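Local coordinates for protein serine-pyruvate aminotransferase (AgxT) (Sulfolobus solfataricus, PDB 3ZRP) that probably transfers amino groups from L-serine or alanine to keto acids such as pyruvate and glyoxylate, as a class-V aminotransferase dependent on pyridoxal 5'-phosphate, at residues G141-V146 and Y297-T302; M273-I278 and I338-W343. One frame throughout, in Å; residues are numbered along the deposited sequence.

Interaction 1: G141-V146 and Y297-T302; sequences GVREPV and YSNTVT
Backbone-to-backbone pairing, reinforced by an arginine, joins G141-V146 to Y297-T302 where the short hairpin 136-143 of the cofactor-binding half meets the chain leading into strand 301-305. A single beta bridge links V142 with Y297. One of its bonds, S298 N to G141 O (3.1 Å, 160° at the hydrogen), crosses within the two segments, the donor tilted from the carbonyl plane; R143 pairs with S296 for the other. Beside it the CA of G141 lies 3.3 Å from V301 O, a CA-H...O contact. This closeness leaves no room for a side chain: a CB on G141 would clash with that carbonyl, and its positive phi of 68° also suits a glycine. G141 and V142 together face E137 and form a G1 beta bulge in the hairpin.

Next along, the side chain of R143 runs to the backbone at Y297 and S298. CG stands anti to the backbone N, the chain bends at chi3 (51°), which places NE, and the guanidinium ends beside Y297 O. NH1 comes to 2.9 Å from Y297 O, and a water in the guanidinium plane accepts from NH2 of R143 and donates to Y297 O (2.6 Å). The charge is matched by a salt bridge from NH1 to E171, while NH2 also bonds E295 O; E171 in turn takes the backbone N-H of N299, tying the arginine and this turn to one carboxylate.

Within the turn, S298 OG donates to V301 O at 2.6 Å, in the carbonyl plane on a lone pair, closing the loop onto the first residue of the strand. V301 sends CG1 to 3.9 Å from G141 CA. Its side chain is also about 4 Å from that of T138, a cofactor-binding residue, and about 7 Å from the bound pyridoxal phosphate.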
loop_
_atom_site.group_PDB
_atom_site.type_symbol
_atom_site.label_atom_id
_atom_site.label_comp_id
_atom_site.label_asym_id
_atom_site.label_seq_id
_atom_site.Cartn_x
_atom_site.Cartn_y
_atom_site.Cartn_z
ATOM N N GLY A 141 -15.142 10.263 -18.297
ATOM C CA GLY A 141 -15.127 11.664 -17.868
ATOM C C GLY A 141 -16.503 12.190 -17.497
ATOM O O GLY A 141 -16.771 13.374 -17.610
ATOM N N VAL A 142 -17.365 11.300 -17.008
ATOM C CA VAL A 142 -18.749 11.629 -16.672
ATOM C C VAL A 142 -18.920 11.794 -15.162
ATOM O O VAL A 142 -18.574 10.894 -14.386
ATOM C CB VAL A 142 -19.695 10.533 -17.218
ATOM C CG1 VAL A 142 -21.082 10.647 -16.630
ATOM C CG2 VAL A 142 -19.763 10.603 -18.744
ATOM N N ARG A 143 -19.430 12.951 -14.742
ATOM C CA ARG A 143 -19.655 13.255 -13.329
ATOM C C ARG A 143 -21.131 12.996 -12.992
ATOM O O ARG A 143 -22.035 13.532 -13.645
ATOM C CB ARG A 143 -19.334 14.709 -13.017
ATOM C CG ARG A 143 -19.530 15.142 -11.546
ATOM C CD ARG A 143 -19.279 16.651 -11.326
ATOM N NE ARG A 143 -20.058 17.398 -12.301
ATOM C CZ ARG A 143 -19.577 18.215 -13.232
ATOM N NH1 ARG A 143 -18.277 18.494 -13.309
ATOM N NH2 ARG A 143 -20.428 18.764 -14.096
ATOM N N GLU A 144 -21.357 12.169 -11.977
ATOM C CA GLU A 144 -22.692 11.845 -11.504
ATOM C C GLU A 144 -23.119 13.000 -10.599
ATOM O O GLU A 144 -22.298 13.483 -9.813
ATOM C CB GLU A 144 -22.635 10.534 -10.691
ATOM C CG GLU A 144 -23.991 10.050 -10.104
ATOM C CD GLU A 144 -24.983 9.521 -11.131
ATOM O OE1 GLU A 144 -24.644 9.170 -12.258
ATOM O OE2 GLU A 144 -26.179 9.459 -10.812
ATOM N N PRO A 145 -24.399 13.453 -10.700
ATOM C CA PRO A 145 -24.922 14.483 -9.782
ATOM C C PRO A 145 -25.268 13.900 -8.416
ATOM O O PRO A 145 -26.442 13.676 -8.077
ATOM C CB PRO A 145 -26.186 15.002 -10.494
ATOM C CG PRO A 145 -26.629 13.884 -11.368
ATOM C CD PRO A 145 -25.361 13.113 -11.764
ATOM N N VAL A 146 -24.228 13.746 -7.614
ATOM C CA VAL A 146 -24.323 13.040 -6.349
ATOM C C VAL A 146 -25.254 13.712 -5.359
ATOM O O VAL A 146 -26.072 13.011 -4.749
ATOM C CB VAL A 146 -22.917 12.686 -5.754
ATOM C CG1 VAL A 146 -22.231 11.639 -6.652
ATOM C CG2 VAL A 146 -22.044 13.904 -5.607
ATOM N N TYR A 297 -20.139 16.837 -17.741
ATOM C CA TYR A 297 -18.726 17.024 -18.130
ATOM C C TYR A 297 -17.859 17.219 -16.880
ATOM O O TYR A 297 -17.959 18.245 -16.192
ATOM C CB TYR A 297 -18.574 18.241 -19.069
ATOM C CG TYR A 297 -19.123 18.094 -20.486
ATOM C CD1 TYR A 297 -19.329 16.846 -21.061
ATOM C CD2 TYR A 297 -19.376 19.234 -21.276
ATOM C CE1 TYR A 297 -19.816 16.723 -22.375
ATOM C CE2 TYR A 297 -19.861 19.128 -22.585
ATOM C CZ TYR A 297 -20.069 17.877 -23.133
ATOM O OH TYR A 297 -20.535 17.762 -24.429
ATOM N N SER A 298 -17.053 16.217 -16.535
ATOM C CA SER A 298 -16.214 16.321 -15.338
ATOM C C SER A 298 -15.115 17.337 -15.552
ATOM O O SER A 298 -14.661 17.562 -16.673
ATOM C CB SER A 298 -15.578 14.973 -14.916
ATOM O OG SER A 298 -14.433 14.667 -15.716
ATOM N N ASN A 299 -14.703 17.930 -14.449
ATOM C CA ASN A 299 -13.621 18.893 -14.439
ATOM C C ASN A 299 -12.230 18.271 -14.198
ATOM O O ASN A 299 -11.233 18.998 -14.027
ATOM C CB ASN A 299 -13.978 20.027 -13.464
ATOM C CG ASN A 299 -15.235 20.790 -13.918
ATOM O OD1 ASN A 299 -15.541 20.842 -15.124
ATOM N ND2 ASN A 299 -15.967 21.351 -12.969
ATOM N N THR A 300 -12.155 16.936 -14.246
ATOM C CA THR A 300 -10.876 16.235 -14.078
ATOM C C THR A 300 -10.473 15.407 -15.269
ATOM O O THR A 300 -9.283 15.201 -15.484
ATOM C CB THR A 300 -10.853 15.318 -12.812
ATOM O OG1 THR A 300 -11.902 14.334 -12.919
ATOM C CG2 THR A 300 -11.073 16.162 -11.574
ATOM N N VAL A 301 -11.447 14.906 -16.027
ATOM C CA VAL A 301 -11.195 14.005 -17.165
ATOM C C VAL A 301 -12.152 14.333 -18.324
ATOM O O VAL A 301 -13.356 14.493 -18.113
ATOM C CB VAL A 301 -11.437 12.511 -16.799
ATOM C CG1 VAL A 301 -11.183 11.601 -18.018
ATOM C CG2 VAL A 301 -10.560 12.073 -15.625
ATOM N N THR A 302 -11.622 14.393 -19.539
ATOM C CA THR A 302 -12.432 14.585 -20.735
ATOM C C THR A 302 -12.020 13.541 -21.754
ATOM O O THR A 302 -10.843 13.397 -22.044
ATOM C CB THR A 302 -12.204 16.014 -21.342
ATOM O OG1 THR A 302 -12.489 17.001 -20.341
ATOM C CG2 THR A 302 -13.129 16.242 -22.542
HETATM O O HOH W 1 -19.104 20.556 -15.881
#

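Interaction 2: M273-I278 and I338-W343; sequences MVASAI and IGHMGW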
loop_
_atom_site.group_PDB
_atom_site.type_symbol
_atom_site.label_atom_id
_atom_site.label_comp_id
_atom_site.label_asym_id
_atom_site.label_seq_id
_atom_site.Cartn_x
_atom_site.Cartn_y
_atom_site.Cartn_z
ATOM N N MET A 273 -12.417 26.242 -14.462
ATOM C CA MET A 273 -11.918 27.137 -15.507
ATOM C C MET A 273 -11.064 26.384 -16.523
ATOM O O MET A 273 -11.279 26.489 -17.741
ATOM C CB MET A 273 -11.109 28.287 -14.901
ATOM C CG MET A 273 -10.442 29.192 -15.956
ATOM S SD MET A 273 -9.316 30.423 -15.277
ATOM C CE MET A 273 -10.433 31.475 -14.329
ATOM N N VAL A 274 -10.092 25.618 -16.021
ATOM C CA VAL A 274 -9.197 24.876 -16.891
ATOM C C VAL A 274 -9.983 23.869 -17.741
ATOM O O VAL A 274 -9.755 23.760 -18.945
ATOM C CB VAL A 274 -8.049 24.151 -16.102
ATOM C CG1 VAL A 274 -7.325 23.126 -16.997
ATOM C CG2 VAL A 274 -7.066 25.160 -15.526
ATOM N N ALA A 275 -10.884 23.115 -17.114
ATOM C CA ALA A 275 -11.672 22.114 -17.859
ATOM C C ALA A 275 -12.569 22.751 -18.940
ATOM O O ALA A 275 -12.598 22.270 -20.066
ATOM C CB ALA A 275 -12.502 21.240 -16.894
ATOM N N SER A 276 -13.279 23.827 -18.583
ATOM C CA SER A 276 -14.127 24.544 -19.536
ATOM C C SER A 276 -13.291 25.078 -20.701
ATOM O O SER A 276 -13.724 25.033 -21.857
ATOM C CB SER A 276 -14.865 25.706 -18.857
ATOM O OG SER A 276 -15.743 25.278 -17.842
ATOM N N ALA A 277 -12.084 25.571 -20.396
ATOM C CA ALA A 277 -11.169 26.087 -21.429
ATOM C C ALA A 277 -10.741 25.003 -22.394
ATOM O O ALA A 277 -10.769 25.223 -23.604
ATOM C CB ALA A 277 -9.915 26.796 -20.821
ATOM N N ILE A 278 -10.357 23.829 -21.872
ATOM C CA ILE A 278 -9.946 22.706 -22.722
ATOM C C ILE A 278 -11.121 22.247 -23.583
ATOM O O ILE A 278 -10.956 21.981 -24.778
ATOM C CB ILE A 278 -9.365 21.489 -21.887
ATOM C CG1 ILE A 278 -7.962 21.827 -21.355
ATOM C CG2 ILE A 278 -9.310 20.195 -22.724
ATOM C CD1 ILE A 278 -7.482 20.951 -20.199
ATOM N N ILE A 338 -8.009 13.117 -21.727
ATOM C CA ILE A 338 -7.201 14.168 -21.151
ATOM C C ILE A 338 -7.464 14.210 -19.658
ATOM O O ILE A 338 -8.592 14.396 -19.230
ATOM C CB ILE A 338 -7.525 15.566 -21.771
ATOM C CG1 ILE A 338 -7.480 15.529 -23.302
ATOM C CG2 ILE A 338 -6.553 16.628 -21.238
ATOM C CD1 ILE A 338 -8.059 16.811 -23.949
ATOM N N GLY A 339 -6.415 14.043 -18.863
ATOM C CA GLY A 339 -6.504 14.234 -17.439
ATOM C C GLY A 339 -6.090 15.639 -17.117
ATOM O O GLY A 339 -4.988 16.049 -17.494
ATOM N N HIS A 340 -6.964 16.391 -16.448
ATOM C CA HIS A 340 -6.699 17.778 -16.097
ATOM C C HIS A 340 -7.089 17.957 -14.652
ATOM O O HIS A 340 -8.177 18.389 -14.337
ATOM C CB HIS A 340 -7.422 18.785 -17.035
ATOM C CG HIS A 340 -8.821 18.372 -17.434
ATOM N ND1 HIS A 340 -9.914 18.532 -16.603
ATOM C CD2 HIS A 340 -9.298 17.828 -18.576
ATOM C CE1 HIS A 340 -10.998 18.089 -17.222
ATOM N NE2 HIS A 340 -10.654 17.653 -18.415
ATOM N N MET A 341 -6.164 17.609 -13.756
ATOM C CA MET A 341 -6.463 17.539 -12.341
ATOM C C MET A 341 -5.213 17.688 -11.477
ATOM O O MET A 341 -4.103 17.394 -11.908
ATOM C CB MET A 341 -7.187 16.228 -11.990
ATOM C CG MET A 341 -6.262 14.987 -12.089
ATOM S SD MET A 341 -7.100 13.433 -11.698
ATOM C CE MET A 341 -7.553 12.881 -13.350
ATOM N N GLY A 342 -5.405 18.152 -10.253
ATOM C CA GLY A 342 -4.288 18.338 -9.317
ATOM C C GLY A 342 -3.786 19.765 -9.423
ATOM O O GLY A 342 -4.478 20.708 -9.005
ATOM N N TRP A 343 -2.607 19.910 -10.028
ATOM C CA TRP A 343 -1.958 21.224 -10.120
ATOM C C TRP A 343 -2.023 21.847 -11.499
ATOM O O TRP A 343 -1.281 22.773 -11.817
ATOM C CB TRP A 343 -0.536 21.197 -9.523
ATOM C CG TRP A 343 -0.623 21.128 -8.001
ATOM C CD1 TRP A 343 -0.475 20.018 -7.215
ATOM C CD2 TRP A 343 -0.980 22.201 -7.116
ATOM N NE1 TRP A 343 -0.655 20.346 -5.891
ATOM C CE2 TRP A 343 -0.976 21.677 -5.803
ATOM C CE3 TRP A 343 -1.276 23.563 -7.303
ATOM C CZ2 TRP A 343 -1.263 22.465 -4.682
ATOM C CZ3 TRP A 343 -1.553 24.348 -6.189
ATOM C CH2 TRP A 343 -1.550 23.795 -4.898
#
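The imidazole of H340 lies against A275 on helix 264-284, with A275 CA 4.0 Å above one face of the ring and shifted toward its rim. The methyl does the closest touching: A275 CB is 3.5 Å from H340 CE1 and slightly farther from ND1. CG of H340 stands between the backbone N and the carbonyl carbon (chi1 39°), an uncommon setting that carries the start of the ring toward the helix.

One turn further along the helix, I278 reaches the root of the same side chain. Its CD1 comes to 3.8 Å from H340 CB and 4.0 Å from CD2, approaching the ring obliquely. The other branch, CG2, meets CD1 of I338 at 3.8 Å, the two side chains lying alongside with their ends running opposite ways. V274 adds a looser touch, CG1 to H340 CB at 4.3 Å. No hydrogen bond crosses the contact; it is apolar packing of a helix on the end of a strand.

Both ring nitrogens of this buried histidine are nonetheless used: NE2 is hydrogen-bonded to T302 OG1, and ND1 makes a weak hydrogen bond with N299 O. An alanine in place of H340 would probably leave T302 OG1 without this partner and open a gap beneath A275 and the tip of I278.

The spacing of V274, A275 and I278 puts them on one side of the helix, as expected where a helix packs on a sheet, here the small antiparallel sheet of strands 301-305, 335-339 and 326-327. Helix 346-363 closes in beside them, its A349 and I353 on I278 and its I356 on I338, while A277 turns to helix 372-381.

How the interactions relate
Both interactions are buried, and they meet at strands 301-305 and 335-339, neighbours in the small antiparallel sheet. Interaction 1 brings in the hairpin near the cofactor and is polar, built from backbone bonding, a charged arginine and a water. Interaction 2, farther from the pyridoxal phosphate, packs helix 264-284 on the sheet through apolar side chains and one ring. They join directly: besides the histidine-threonine bond, H340 N reaches T300 O at 2.8 Å, and A275 CB packs on N299 OD1. Segment 297-302 is thus gripped by the hairpin on one hand and by the helix and strand of interaction 2 on the other.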